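Local coordinates for protein endonuclease II (Enterobacteria phage t4, PDB 2WSH) that nicks and cleaves cytosine-containing double-stranded DNA in a sequence-specific way as a magnesium-dependent homotetrameric nuclease, helping to degrade the host chromosome, at residues A[39-43]-A[100-106]; A[55-59]-A[121-125]; A[30-34]-A[69-73]; A[19-23]-A[61-65]; A[14-18]-A[128-132]. The protein carries 1 engineered substitution. All coordinates share one frame; numbering follows the deposited sequence.

Interaction 1: A[39-43]-A[100-106]; sequences KYNVI and YARQCFN
In Gln103, CG points opposite to the backbone N (chi1 -174°) and the chain then bends at chi2 (64°). This turn carries the amide to the loop at Tyr40. NE2 donates to Tyr40 O at 2.9 Å, nearly along the C=O axis. It also donates to Cys104 O of its own segment at 2.9 Å. Both acceptors lie in the amide plane, so the two bonds fix its rotation. OE1 accepts from a water, 2.8 Å away, which is itself held by Tyr40 N. A second water joins OE1 and Lys39 NZ. Val42 CG1 packs 3.6 Å from Gln103 OE1. Further along the strands, Ile43 and Arg102 form an antiparallel hydrogen-bonded pair, with Arg102 N 2.7 Å from Ile43 O. Cys104 N reaches Asn41 O at 3.2 Å. Ile43 CG1 rests on Cys104 SG at 3.8 Å. Val42 and Ile43 begin Val-Ile-Tyr, the counterpart here of the family's GIY motif. Asn41 and Val42 both face Thr58 in a G1 beta bulge. Strand 42-48 lies between strands 51-58 and 97-111. Helix 121-132 covers Ile43, Arg102 and Cys104, and its Glu124 takes the Arg102 guanidinium in a salt bridge.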
# COMPACT_ATOMS: atom_id res chain seq x y z
N LYS A 39 -10.53 22.00 -1.00
CA LYS A 39 -9.90 20.90 -0.30
C LYS A 39 -10.56 19.62 -0.80
O LYS A 39 -11.78 19.48 -0.74
CB LYS A 39 -10.07 21.06 1.21
CG LYS A 39 -9.06 20.29 2.04
CD LYS A 39 -8.81 20.97 3.38
CE LYS A 39 -7.76 22.06 3.27
NZ LYS A 39 -6.37 21.51 3.27
N TYR A 40 -9.75 18.71 -1.33
CA TYR A 40 -10.27 17.53 -2.01
C TYR A 40 -9.93 16.25 -1.28
O TYR A 40 -8.91 16.16 -0.59
CB TYR A 40 -9.72 17.46 -3.44
CG TYR A 40 -9.82 18.76 -4.20
CD1 TYR A 40 -10.96 19.09 -4.92
CD2 TYR A 40 -8.76 19.67 -4.20
CE1 TYR A 40 -11.05 20.28 -5.63
CE2 TYR A 40 -8.84 20.86 -4.90
CZ TYR A 40 -9.99 21.16 -5.61
OH TYR A 40 -10.07 22.35 -6.31
N ASN A 41 -10.80 15.25 -1.42
CA ASN A 41 -10.51 13.90 -0.93
C ASN A 41 -10.28 13.86 0.58
O ASN A 41 -9.20 13.47 1.04
CB ASN A 41 -9.29 13.34 -1.67
CG ASN A 41 -9.22 11.83 -1.62
OD1 ASN A 41 -8.15 11.25 -1.79
ND2 ASN A 41 -10.36 11.19 -1.38
N VAL A 42 -11.28 14.25 1.35
CA VAL A 42 -11.12 14.33 2.80
C VAL A 42 -12.26 13.69 3.58
O VAL A 42 -13.37 13.51 3.06
CB VAL A 42 -11.03 15.79 3.28
CG1 VAL A 42 -9.82 16.49 2.66
CG2 VAL A 42 -12.31 16.53 2.95
N ILE A 43 -11.97 13.34 4.82
CA ILE A 43 -13.00 13.07 5.81
C ILE A 43 -13.33 14.42 6.42
O ILE A 43 -12.44 15.17 6.80
CB ILE A 43 -12.50 12.14 6.91
CG1 ILE A 43 -12.25 10.74 6.35
CG2 ILE A 43 -13.49 12.09 8.08
CD1 ILE A 43 -13.48 10.10 5.74
N TYR A 100 -14.63 20.59 10.10
CA TYR A 100 -13.22 20.24 10.12
C TYR A 100 -12.92 19.29 8.96
O TYR A 100 -13.81 18.58 8.49
CB TYR A 100 -12.86 19.55 11.43
CG TYR A 100 -12.79 20.47 12.63
CD1 TYR A 100 -11.58 20.77 13.23
CD2 TYR A 100 -13.95 21.02 13.17
CE1 TYR A 100 -11.51 21.60 14.33
CE2 TYR A 100 -13.89 21.85 14.27
CZ TYR A 100 -12.67 22.14 14.85
OH TYR A 100 -12.61 22.97 15.94
N ALA A 101 -11.67 19.26 8.51
CA ALA A 101 -11.28 18.36 7.44
C ALA A 101 -10.03 17.57 7.82
O ALA A 101 -9.08 18.12 8.37
CB ALA A 101 -11.04 19.14 6.16
N ARG A 102 -10.05 16.28 7.50
CA ARG A 102 -8.88 15.42 7.67
C ARG A 102 -8.43 14.92 6.31
O ARG A 102 -9.14 14.16 5.65
CB ARG A 102 -9.19 14.25 8.60
CG ARG A 102 -8.16 13.13 8.55
CD ARG A 102 -8.50 12.01 9.53
NE ARG A 102 -7.76 10.78 9.25
CZ ARG A 102 -6.62 10.43 9.83
NH1 ARG A 102 -6.08 11.22 10.76
NH2 ARG A 102 -6.03 9.30 9.50
N GLN A 103 -7.25 15.36 5.87
CA GLN A 103 -6.79 15.04 4.52
C GLN A 103 -6.50 13.56 4.35
O GLN A 103 -5.73 12.97 5.11
CB GLN A 103 -5.55 15.86 4.17
CG GLN A 103 -5.09 15.70 2.72
CD GLN A 103 -6.11 16.20 1.71
OE1 GLN A 103 -6.43 17.39 1.68
NE2 GLN A 103 -6.62 15.30 0.88
N CYS A 104 -7.12 12.96 3.35
CA CYS A 104 -6.85 11.57 3.01
C CYS A 104 -6.14 11.50 1.66
O CYS A 104 -5.92 12.52 1.01
CB CYS A 104 -8.14 10.74 2.99
SG CYS A 104 -8.86 10.43 4.63
N PHE A 105 -5.78 10.29 1.23
CA PHE A 105 -4.99 10.13 0.02
C PHE A 105 -5.45 8.93 -0.79
O PHE A 105 -6.48 8.32 -0.49
CB PHE A 105 -3.51 9.98 0.38
CG PHE A 105 -3.24 8.83 1.30
CD1 PHE A 105 -2.76 7.63 0.80
CD2 PHE A 105 -3.49 8.94 2.65
CE1 PHE A 105 -2.52 6.57 1.64
CE2 PHE A 105 -3.25 7.88 3.50
CZ PHE A 105 -2.76 6.69 2.99
N ASN A 106 -4.67 8.58 -1.80
CA ASN A 106 -4.99 7.43 -2.65
C ASN A 106 -3.89 6.38 -2.69
O ASN A 106 -2.71 6.71 -2.63
CB ASN A 106 -5.34 7.90 -4.06
CG ASN A 106 -6.67 8.64 -4.11
OD1 ASN A 106 -7.73 8.03 -4.14
ND2 ASN A 106 -6.60 9.97 -4.11
O HOH W 1 -4.84 19.53 2.27
O HOH W 2 -6.75 18.64 -0.86

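Interaction 2: A[55-59]-A[121-125]; sequences IGKTK and IDLEA. Engineered in segment 121-125: Ala125 (natural residue Glu).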
# COMPACT_ATOMS: atom_id res chain seq x y z
N ILE A 55 -19.73 12.59 10.71
CA ILE A 55 -18.54 12.30 9.93
C ILE A 55 -18.96 12.03 8.49
O ILE A 55 -19.75 11.13 8.23
CB ILE A 55 -17.80 11.07 10.46
CG1 ILE A 55 -17.12 11.37 11.79
CG2 ILE A 55 -16.76 10.59 9.45
CD1 ILE A 55 -15.91 12.27 11.66
N GLY A 56 -18.43 12.82 7.56
CA GLY A 56 -18.71 12.61 6.15
C GLY A 56 -17.44 12.39 5.35
O GLY A 56 -16.34 12.56 5.86
N LYS A 57 -17.60 12.00 4.09
CA LYS A 57 -16.47 11.93 3.17
C LYS A 57 -16.84 12.67 1.90
O LYS A 57 -18.02 12.73 1.54
CB LYS A 57 -16.10 10.48 2.87
CG LYS A 57 -17.20 9.70 2.17
CD LYS A 57 -16.82 8.23 2.01
CE LYS A 57 -17.90 7.45 1.27
NZ LYS A 57 -17.62 5.99 1.27
N THR A 58 -15.85 13.25 1.22
CA THR A 58 -16.12 14.02 0.01
C THR A 58 -14.89 14.17 -0.90
O THR A 58 -13.76 14.26 -0.43
CB THR A 58 -16.67 15.41 0.33
OG1 THR A 58 -17.02 16.09 -0.88
CG2 THR A 58 -15.64 16.24 1.09
N LYS A 59 -15.14 14.20 -2.20
CA LYS A 59 -14.09 14.44 -3.19
C LYS A 59 -13.79 15.94 -3.28
O LYS A 59 -12.76 16.34 -3.83
CB LYS A 59 -14.52 13.93 -4.56
CG LYS A 59 -14.71 12.42 -4.67
CD LYS A 59 -15.58 12.09 -5.88
CE LYS A 59 -15.86 10.59 -6.00
NZ LYS A 59 -14.86 9.89 -6.86
N ILE A 121 -10.44 7.65 2.15
CA ILE A 121 -11.68 8.12 2.78
C ILE A 121 -12.68 6.97 2.84
O ILE A 121 -13.45 6.86 3.80
CB ILE A 121 -12.32 9.31 2.04
CG1 ILE A 121 -12.56 8.97 0.57
CG2 ILE A 121 -11.47 10.56 2.18
CD1 ILE A 121 -13.43 9.97 -0.16
N ASP A 122 -12.67 6.12 1.83
CA ASP A 122 -13.57 4.98 1.77
C ASP A 122 -13.28 3.98 2.88
O ASP A 122 -14.17 3.25 3.32
CB ASP A 122 -13.50 4.29 0.41
CG ASP A 122 -14.23 5.05 -0.67
OD1 ASP A 122 -15.03 5.94 -0.32
OD2 ASP A 122 -14.00 4.76 -1.86
N LEU A 123 -12.03 3.96 3.34
CA LEU A 123 -11.61 3.07 4.41
C LEU A 123 -11.82 3.69 5.79
O LEU A 123 -12.10 2.98 6.76
CB LEU A 123 -10.13 2.73 4.27
CG LEU A 123 -9.68 1.88 3.08
CD1 LEU A 123 -8.16 1.71 3.12
CD2 LEU A 123 -10.38 0.53 3.09
N GLU A 124 -11.67 5.00 5.87
CA GLU A 124 -11.65 5.68 7.16
C GLU A 124 -13.03 6.05 7.69
O GLU A 124 -13.29 5.93 8.89
CB GLU A 124 -10.76 6.93 7.10
CG GLU A 124 -9.28 6.63 7.00
CD GLU A 124 -8.42 7.81 7.43
OE1 GLU A 124 -8.98 8.89 7.71
OE2 GLU A 124 -7.18 7.65 7.49
N ALA A 125 -13.92 6.48 6.80
CA ALA A 125 -15.25 6.91 7.22
C ALA A 125 -15.97 5.86 8.06
O ALA A 125 -16.48 6.18 9.13
CB ALA A 125 -16.09 7.31 6.01
O HOH W 3 -17.06 3.79 2.67
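Lys57 reaches along the start of helix 121-132 and meets Ile121, Asp122 and Ala125. Its CG sits between the backbone N and the carbonyl carbon, the crowded position (chi1 63°). Beyond CG the chain is extended, and its methylenes run past the first helical turn. CB touches Ile121 CB at 4.0 Å. CD lies 4.2 Å from CB of Ala125, an engineered residue (glutamate in the natural protein). Ile121 also has its CG1 branch between N and the carbonyl carbon (chi1 55°). Its CD1 lies 4.1 Å from Lys57 CB. Asp122 starts out away from the strand, but its carboxylate swings back across the lysine chain at about a right angle. Lys57 NZ forms a salt bridge with Asp122 OD1 at 3.0 Å, coming from above the carboxylate plane (39° out of it). A water 2.7 Å from NZ donates in turn to Asp122 O. Ile55 and Gly56 end the YIG motif, and the strand runs antiparallel to the helix, their axes 8.7 Å apart. Two oxygen partners, a carboxylate and a water tied to the helix backbone, hold the ammonium end of an otherwise exposed lysine. They probably keep its chain against the first helical turn.

Interaction 3: A[30-34]-A[69-73]; sequences SIKQL and RTAIN
Arg69 lies along Ile31, its inner carbons on the side chain and its tip on the loop backbone. Its CB is 4.2 Å from Ile31 CG2. CG points opposite to the backbone N (chi1 167°) and comes closer, 3.7 Å from the same CG2. From there the chain runs straight to NE, with CD passing beside the carbonyl oxygens of Ile31 and Lys32. NE donates to Ile31 O at 2.7 Å, from above the carbonyl plane (41° out of it). It also makes a weak bond to Lys32 O at 3.0 Å. At the tip, NH2 adds a weak bond to Ile31 O. Gln33 CG lies over one face of the guanidinium, 3.2 Å from NH2. Asn73 ND2 is over the opposite face, near the rim. The helix involved, 61-73, is the one that follows the two-stranded GIY-YIG hairpin. The loop runs between strands 18-23 and 42-48 and lies across the last turn of this helix. Asn73 uses both ends of its side-chain amide on the backbone of Ile31. Its OD1 accepts from Ile31 N at 3.0 Å. Its ND2 donates to Ile31 O at 3.2 Å, in the carbonyl plane and on a lone pair. Ile31 O thus takes bonds from two different side chains. The Ile31 side chain also points to the helix. It crosses the Ile72 side chain at about a right angle, with Ile31 CD1 3.6 Å from Ile72 CG2, and Leu91 of helix 82-92 lies beside it.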
# COMPACT_ATOMS: atom_id res chain seq x y z
N SER A 30 -29.50 34.93 6.80
CA SER A 30 -28.93 34.21 5.67
C SER A 30 -27.51 33.75 5.99
O SER A 30 -26.71 34.51 6.52
CB SER A 30 -28.92 35.08 4.42
OG SER A 30 -28.31 34.40 3.33
N ILE A 31 -27.20 32.50 5.65
CA ILE A 31 -25.84 31.98 5.81
C ILE A 31 -24.89 32.75 4.90
O ILE A 31 -24.94 32.61 3.67
CB ILE A 31 -25.76 30.48 5.48
CG1 ILE A 31 -26.56 29.66 6.50
CG2 ILE A 31 -24.31 30.02 5.46
CD1 ILE A 31 -26.66 28.19 6.16
N LYS A 32 -24.02 33.55 5.50
CA LYS A 32 -23.07 34.37 4.74
C LYS A 32 -22.26 33.50 3.79
O LYS A 32 -22.11 32.30 4.00
CB LYS A 32 -22.13 35.13 5.68
CG LYS A 32 -22.84 35.99 6.72
CD LYS A 32 -21.83 36.76 7.55
CE LYS A 32 -22.47 37.33 8.81
NZ LYS A 32 -21.44 37.93 9.71
N GLN A 33 -21.74 34.12 2.73
CA GLN A 33 -20.91 33.41 1.76
C GLN A 33 -19.61 32.93 2.38
O GLN A 33 -19.18 33.43 3.42
CB GLN A 33 -20.61 34.30 0.55
CG GLN A 33 -21.79 34.48 -0.39
CD GLN A 33 -21.55 35.56 -1.43
OE1 GLN A 33 -20.66 35.44 -2.27
NE2 GLN A 33 -22.34 36.62 -1.36
N LEU A 34 -18.98 31.96 1.73
CA LEU A 34 -17.76 31.37 2.25
C LEU A 34 -16.57 31.67 1.35
O LEU A 34 -16.53 31.26 0.19
CB LEU A 34 -17.93 29.85 2.38
CG LEU A 34 -19.19 29.38 3.11
CD1 LEU A 34 -19.29 27.87 3.04
CD2 LEU A 34 -19.19 29.86 4.56
N ARG A 69 -25.06 25.11 2.49
CA ARG A 69 -25.42 26.52 2.56
C ARG A 69 -26.59 26.86 1.63
O ARG A 69 -27.55 27.51 2.04
CB ARG A 69 -24.22 27.40 2.20
CG ARG A 69 -24.60 28.85 1.94
CD ARG A 69 -23.37 29.74 1.77
NE ARG A 69 -23.76 31.15 1.74
CZ ARG A 69 -24.12 31.81 0.65
NH1 ARG A 69 -24.14 31.18 -0.52
NH2 ARG A 69 -24.46 33.09 0.71
N THR A 70 -26.49 26.41 0.39
CA THR A 70 -27.52 26.69 -0.61
C THR A 70 -28.87 26.09 -0.23
O THR A 70 -29.88 26.79 -0.23
CB THR A 70 -27.11 26.17 -1.99
OG1 THR A 70 -25.90 26.82 -2.40
CG2 THR A 70 -28.21 26.45 -3.01
N ALA A 71 -28.87 24.80 0.10
CA ALA A 71 -30.10 24.12 0.50
C ALA A 71 -30.80 24.88 1.61
O ALA A 71 -32.02 25.04 1.59
CB ALA A 71 -29.80 22.69 0.95
N ILE A 72 -30.03 25.37 2.57
CA ILE A 72 -30.59 26.06 3.73
C ILE A 72 -31.09 27.46 3.36
O ILE A 72 -32.21 27.84 3.73
CB ILE A 72 -29.56 26.16 4.88
CG1 ILE A 72 -29.21 24.75 5.38
CG2 ILE A 72 -30.09 27.04 6.01
CD1 ILE A 72 -28.01 24.71 6.31
N ASN A 73 -30.28 28.21 2.64
CA ASN A 73 -30.66 29.56 2.22
C ASN A 73 -31.87 29.55 1.30
O ASN A 73 -32.70 30.46 1.34
CB ASN A 73 -29.49 30.27 1.54
CG ASN A 73 -28.46 30.79 2.54
OD1 ASN A 73 -28.67 30.71 3.75
ND2 ASN A 73 -27.36 31.33 2.03

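Interaction 4: A[19-23]-A[61-65]; sequences KYTEL and LRKRI. With PO4 (phosphate ion), chain E.
Helix 61-73, which follows the GIY-YIG hairpin, packs on the sheet here, as Leu61, Arg62 and Ile65 meet Tyr20, Thr21 and Leu23 of the strand 18-23. Strand and helix run nearly the same way, 18° apart, with axes 10.6 Å from each other. Tyr20 and Thr21 both face Phe99 in a classic beta bulge. At this irregularity both side chains set off toward the helix. Tyr20 has CG opposite to its backbone N (chi1 179°), which sends the ring out over Leu61. Leu61 CD2 makes a CH-pi contact, 3.6 Å from the centroid of the Tyr20 ring and 18° off its normal. The ring points across the start of the helix, and Tyr20 OH lies 3.4 Å from Arg62 CB. The same OH is hydrogen-bonded to Pro37 O in the loop before strand 42-48. Arg64 turns away from the strand toward a phosphate ion, and its NH1 also bonds Lys57 O. It has two conformers, and its very short approach to the phosphate is doubtful in detail. Tyr44, Tyr54 and Lys83 also bind this ion, which probably came from the crystallisation liquor. The site is consistent with a place for a DNA phosphate. Back at the strand, Ile65 packs beside Tyr20. Its CG1 is 4.3 Å from Tyr20 CE2. Its other branch, CG2, is 4.2 Å from Leu23 CD2.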
# COMPACT_ATOMS: atom_id res chain seq x y z
N LYS A 19 -9.55 22.77 11.27
CA LYS A 19 -10.76 23.55 11.05
C LYS A 19 -10.77 24.15 9.66
O LYS A 19 -9.81 24.82 9.25
CB LYS A 19 -10.93 24.65 12.10
CG LYS A 19 -12.01 25.65 11.74
CD LYS A 19 -12.50 26.43 12.95
CE LYS A 19 -13.57 27.42 12.54
NZ LYS A 19 -14.11 28.18 13.70
N TYR A 20 -11.85 23.91 8.93
CA TYR A 20 -11.95 24.36 7.56
C TYR A 20 -12.75 25.65 7.48
O TYR A 20 -12.28 26.64 6.93
CB TYR A 20 -12.59 23.27 6.70
CG TYR A 20 -12.76 23.65 5.24
CD1 TYR A 20 -11.66 23.84 4.41
CD2 TYR A 20 -14.03 23.82 4.70
CE1 TYR A 20 -11.82 24.19 3.08
CE2 TYR A 20 -14.20 24.16 3.37
CZ TYR A 20 -13.09 24.35 2.57
OH TYR A 20 -13.27 24.69 1.25
N THR A 21 -13.95 25.65 8.04
CA THR A 21 -14.76 26.86 8.07
C THR A 21 -15.85 26.80 9.12
O THR A 21 -16.08 25.77 9.76
CB THR A 21 -15.40 27.17 6.70
OG1 THR A 21 -15.95 28.49 6.71
CG2 THR A 21 -16.50 26.17 6.37
N GLU A 22 -16.51 27.94 9.31
CA GLU A 22 -17.61 28.05 10.25
C GLU A 22 -18.80 28.64 9.50
O GLU A 22 -18.62 29.44 8.58
CB GLU A 22 -17.20 28.96 11.41
CG GLU A 22 -18.30 29.29 12.40
CD GLU A 22 -17.76 29.95 13.66
OE1 GLU A 22 -16.55 29.81 13.93
OE2 GLU A 22 -18.54 30.60 14.38
N LEU A 23 -20.01 28.23 9.87
CA LEU A 23 -21.21 28.80 9.26
C LEU A 23 -21.82 29.84 10.20
O LEU A 23 -21.81 29.66 11.41
CB LEU A 23 -22.23 27.71 8.94
CG LEU A 23 -21.81 26.65 7.92
CD1 LEU A 23 -22.97 25.73 7.61
CD2 LEU A 23 -21.29 27.31 6.65
N LEU A 61 -14.64 19.42 -0.81
CA LEU A 61 -15.25 19.95 0.41
C LEU A 61 -15.94 21.30 0.22
O LEU A 61 -17.00 21.55 0.80
CB LEU A 61 -14.22 20.04 1.54
CG LEU A 61 -14.77 20.42 2.91
CD1 LEU A 61 -15.84 19.44 3.36
CD2 LEU A 61 -13.63 20.48 3.93
N ARG A 62 -15.34 22.17 -0.59
CA ARG A 62 -15.95 23.48 -0.81
C ARG A 62 -17.31 23.30 -1.47
O ARG A 62 -18.27 24.00 -1.15
CB ARG A 62 -15.04 24.38 -1.66
CG ARG A 62 -15.46 25.84 -1.67
CD ARG A 62 -14.46 26.72 -2.39
NE ARG A 62 -14.44 26.46 -3.83
CZ ARG A 62 -13.64 27.09 -4.69
NH1 ARG A 62 -12.80 28.02 -4.26
NH2 ARG A 62 -13.68 26.79 -5.98
N LYS A 63 -17.39 22.35 -2.40
CA LYS A 63 -18.66 22.06 -3.06
C LYS A 63 -19.70 21.50 -2.09
O LYS A 63 -20.86 21.91 -2.11
CB LYS A 63 -18.47 21.12 -4.24
CG LYS A 63 -18.37 21.84 -5.58
CD LYS A 63 -18.45 20.86 -6.75
CE LYS A 63 -19.82 20.19 -6.84
NZ LYS A 63 -19.97 19.38 -8.08
N ARG A 64 -19.28 20.57 -1.24
CA ARG A 64 -20.17 19.93 -0.28
C ARG A 64 -20.75 20.92 0.73
O ARG A 64 -21.95 20.91 1.00
CB ARG A 64 -19.45 18.79 0.46
CG ARG A 64 -20.35 17.96 1.36
CD ARG A 64 -21.36 17.14 0.56
NE ARG A 64 -20.75 16.49 -0.59
CZ ARG A 64 -20.16 15.29 -0.56
NH1 ARG A 64 -20.09 14.61 0.57
NH2 ARG A 64 -19.64 14.79 -1.66
N ILE A 65 -19.90 21.77 1.28
CA ILE A 65 -20.34 22.78 2.24
C ILE A 65 -21.31 23.76 1.59
O ILE A 65 -22.36 24.07 2.16
CB ILE A 65 -19.17 23.56 2.86
CG1 ILE A 65 -18.16 22.60 3.50
CG2 ILE A 65 -19.68 24.56 3.89
CD1 ILE A 65 -18.79 21.41 4.16
P PO4 E . -22.46 13.48 2.38
O1 PO4 E . -22.02 12.78 3.64
O2 PO4 E . -21.99 12.69 1.17
O3 PO4 E . -23.96 13.63 2.33
O4 PO4 E . -21.82 14.85 2.38

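Interaction 5: A[14-18]-A[128-132]; sequences EYSFI and FIKLF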
# COMPACT_ATOMS: atom_id res chain seq x y z
N GLU A 14 -6.01 14.54 18.02
CA GLU A 14 -5.69 13.12 17.97
C GLU A 14 -5.70 12.59 16.54
O GLU A 14 -4.93 11.69 16.20
CB GLU A 14 -6.67 12.34 18.84
CG GLU A 14 -6.26 10.91 19.13
CD GLU A 14 -7.17 10.23 20.13
OE1 GLU A 14 -7.03 9.01 20.34
OE2 GLU A 14 -8.04 10.92 20.72
N TYR A 15 -6.56 13.14 15.70
CA TYR A 15 -6.72 12.64 14.34
C TYR A 15 -6.41 13.68 13.28
O TYR A 15 -6.77 13.52 12.11
CB TYR A 15 -8.12 12.07 14.15
CG TYR A 15 -8.38 10.89 15.04
CD1 TYR A 15 -8.00 9.61 14.65
CD2 TYR A 15 -8.98 11.04 16.28
CE1 TYR A 15 -8.21 8.52 15.46
CE2 TYR A 15 -9.20 9.95 17.10
CZ TYR A 15 -8.81 8.70 16.69
OH TYR A 15 -9.03 7.61 17.49
N SER A 16 -5.73 14.74 13.69
CA SER A 16 -5.29 15.78 12.77
C SER A 16 -6.43 16.34 11.92
O SER A 16 -6.30 16.48 10.71
CB SER A 16 -4.16 15.27 11.88
OG SER A 16 -2.97 15.07 12.63
N PHE A 17 -7.55 16.65 12.57
CA PHE A 17 -8.60 17.40 11.90
C PHE A 17 -8.25 18.88 12.00
O PHE A 17 -7.96 19.39 13.07
CB PHE A 17 -9.96 17.15 12.55
CG PHE A 17 -10.62 15.88 12.09
CD1 PHE A 17 -11.44 15.88 10.97
CD2 PHE A 17 -10.45 14.69 12.79
CE1 PHE A 17 -12.05 14.71 10.54
CE2 PHE A 17 -11.06 13.52 12.37
CZ PHE A 17 -11.86 13.53 11.24
N ILE A 18 -8.25 19.55 10.86
CA ILE A 18 -7.98 20.98 10.82
C ILE A 18 -9.26 21.73 10.50
O ILE A 18 -9.99 21.36 9.58
CB ILE A 18 -6.88 21.30 9.80
CG1 ILE A 18 -5.55 20.70 10.26
CG2 ILE A 18 -6.75 22.80 9.60
CD1 ILE A 18 -4.51 20.62 9.18
N PHE A 128 -14.39 5.76 11.56
CA PHE A 128 -14.70 6.92 12.39
C PHE A 128 -16.13 6.83 12.92
O PHE A 128 -16.40 7.15 14.07
CB PHE A 128 -14.53 8.22 11.60
CG PHE A 128 -13.11 8.74 11.60
CD1 PHE A 128 -12.50 9.11 12.78
CD2 PHE A 128 -12.41 8.86 10.41
CE1 PHE A 128 -11.20 9.60 12.78
CE2 PHE A 128 -11.11 9.34 10.40
CZ PHE A 128 -10.51 9.71 11.59
N ILE A 129 -17.04 6.38 12.06
CA ILE A 129 -18.44 6.24 12.45
C ILE A 129 -18.60 5.19 13.55
O ILE A 129 -19.29 5.42 14.54
CB ILE A 129 -19.31 5.90 11.23
CG1 ILE A 129 -19.32 7.07 10.25
CG2 ILE A 129 -20.73 5.56 11.68
CD1 ILE A 129 -20.04 6.77 8.95
N LYS A 130 -17.95 4.04 13.38
CA LYS A 130 -17.98 3.00 14.41
C LYS A 130 -17.31 3.48 15.69
O LYS A 130 -17.68 3.07 16.79
CB LYS A 130 -17.31 1.72 13.90
CG LYS A 130 -16.98 0.72 15.00
CD LYS A 130 -16.13 -0.43 14.46
CE LYS A 130 -16.98 -1.48 13.78
NZ LYS A 130 -17.69 -2.35 14.76
N LEU A 131 -16.32 4.35 15.54
CA LEU A 131 -15.56 4.83 16.68
C LEU A 131 -16.35 5.82 17.53
O LEU A 131 -16.41 5.70 18.76
CB LEU A 131 -14.24 5.47 16.23
CG LEU A 131 -13.29 5.94 17.33
CD1 LEU A 131 -13.00 4.82 18.32
CD2 LEU A 131 -11.99 6.47 16.73
N PHE A 132 -16.97 6.81 16.88
CA PHE A 132 -17.63 7.89 17.60
C PHE A 132 -19.16 7.79 17.64
O PHE A 132 -19.80 8.46 18.45
CB PHE A 132 -17.22 9.25 17.02
CG PHE A 132 -15.76 9.54 17.13
CD1 PHE A 132 -15.13 9.56 18.37
CD2 PHE A 132 -15.00 9.80 16.00
CE1 PHE A 132 -13.78 9.83 18.48
CE2 PHE A 132 -13.65 10.08 16.10
CZ PHE A 132 -13.04 10.09 17.34
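Tyr15 and Phe128 meet edge to face, the edge of Phe128 turned to the face of the Tyr15 ring. Phe128 CE1 is 3.7 Å from Tyr15 CD1, and the two planes stand at 77°. Phe132, one helical turn on, gives a second, offset edge-to-face pair with Tyr15. Its CZ is 3.9 Å from Tyr15 CE2, with the planes almost perpendicular at 89°. Phe17, two residues after Tyr15, completes the aromatic cluster. It presents its edge to the face of Phe128, at 66° between planes, with Phe17 CE2 3.9 Å from Phe128 CZ. Phe128 thus offers its edge to Tyr15 and its face to Phe17. Leu131 closes the phenol end, where its CD2 lies 3.3 Å from Tyr15 OH. No hydrogen bond joins the two segments, so the contact rests on rings and methyl groups. Phe128 and Phe132 are four residues apart, about one helical turn, so both face the loop; the bond from Phe132 N to Phe128 O (2.9 Å) belongs to that turn. Tyr15 is the first residue to leave the helix 8-14, and its carbonyl oxygen is held by Arg102 NH1. Farther out, His6 meets Phe132 edge to face. Leu113 of the fourth subunit packs on Phe128, and Glu112 of that subunit packs on Tyr15. Around the cluster, Phe17 lies against Met8, Ile11 and Ala12 of helix 8-14. Strands 42-48 and 97-111 border the cluster, where Ile43 and Arg102 touch both Phe17 and Phe128.

Interactions 2 and 5 are mostly buried, while interactions 1, 3 and 4 are partly open. Interactions 2 and 5 use the two ends of helix 121-132; interactions 3 and 4 share helix 61-73 and meet through Leu34 and Ile65. Interactions 1 and 2 are neighbours in the sheet, linked by Val42 with Thr58 and by Arg102 with Glu124. Their chemistry differs with place. Interaction 1 is backbone pairing with a water-linked amide, interaction 2 adds a salt bridge at an exposed lysine, and interaction 3 binds a loop by side-chain bonds to carbonyls. Interactions 4 and 5 have no hydrogen bond between their segments. Interactions 3 and 5 lie on opposite sides of the chain's centre.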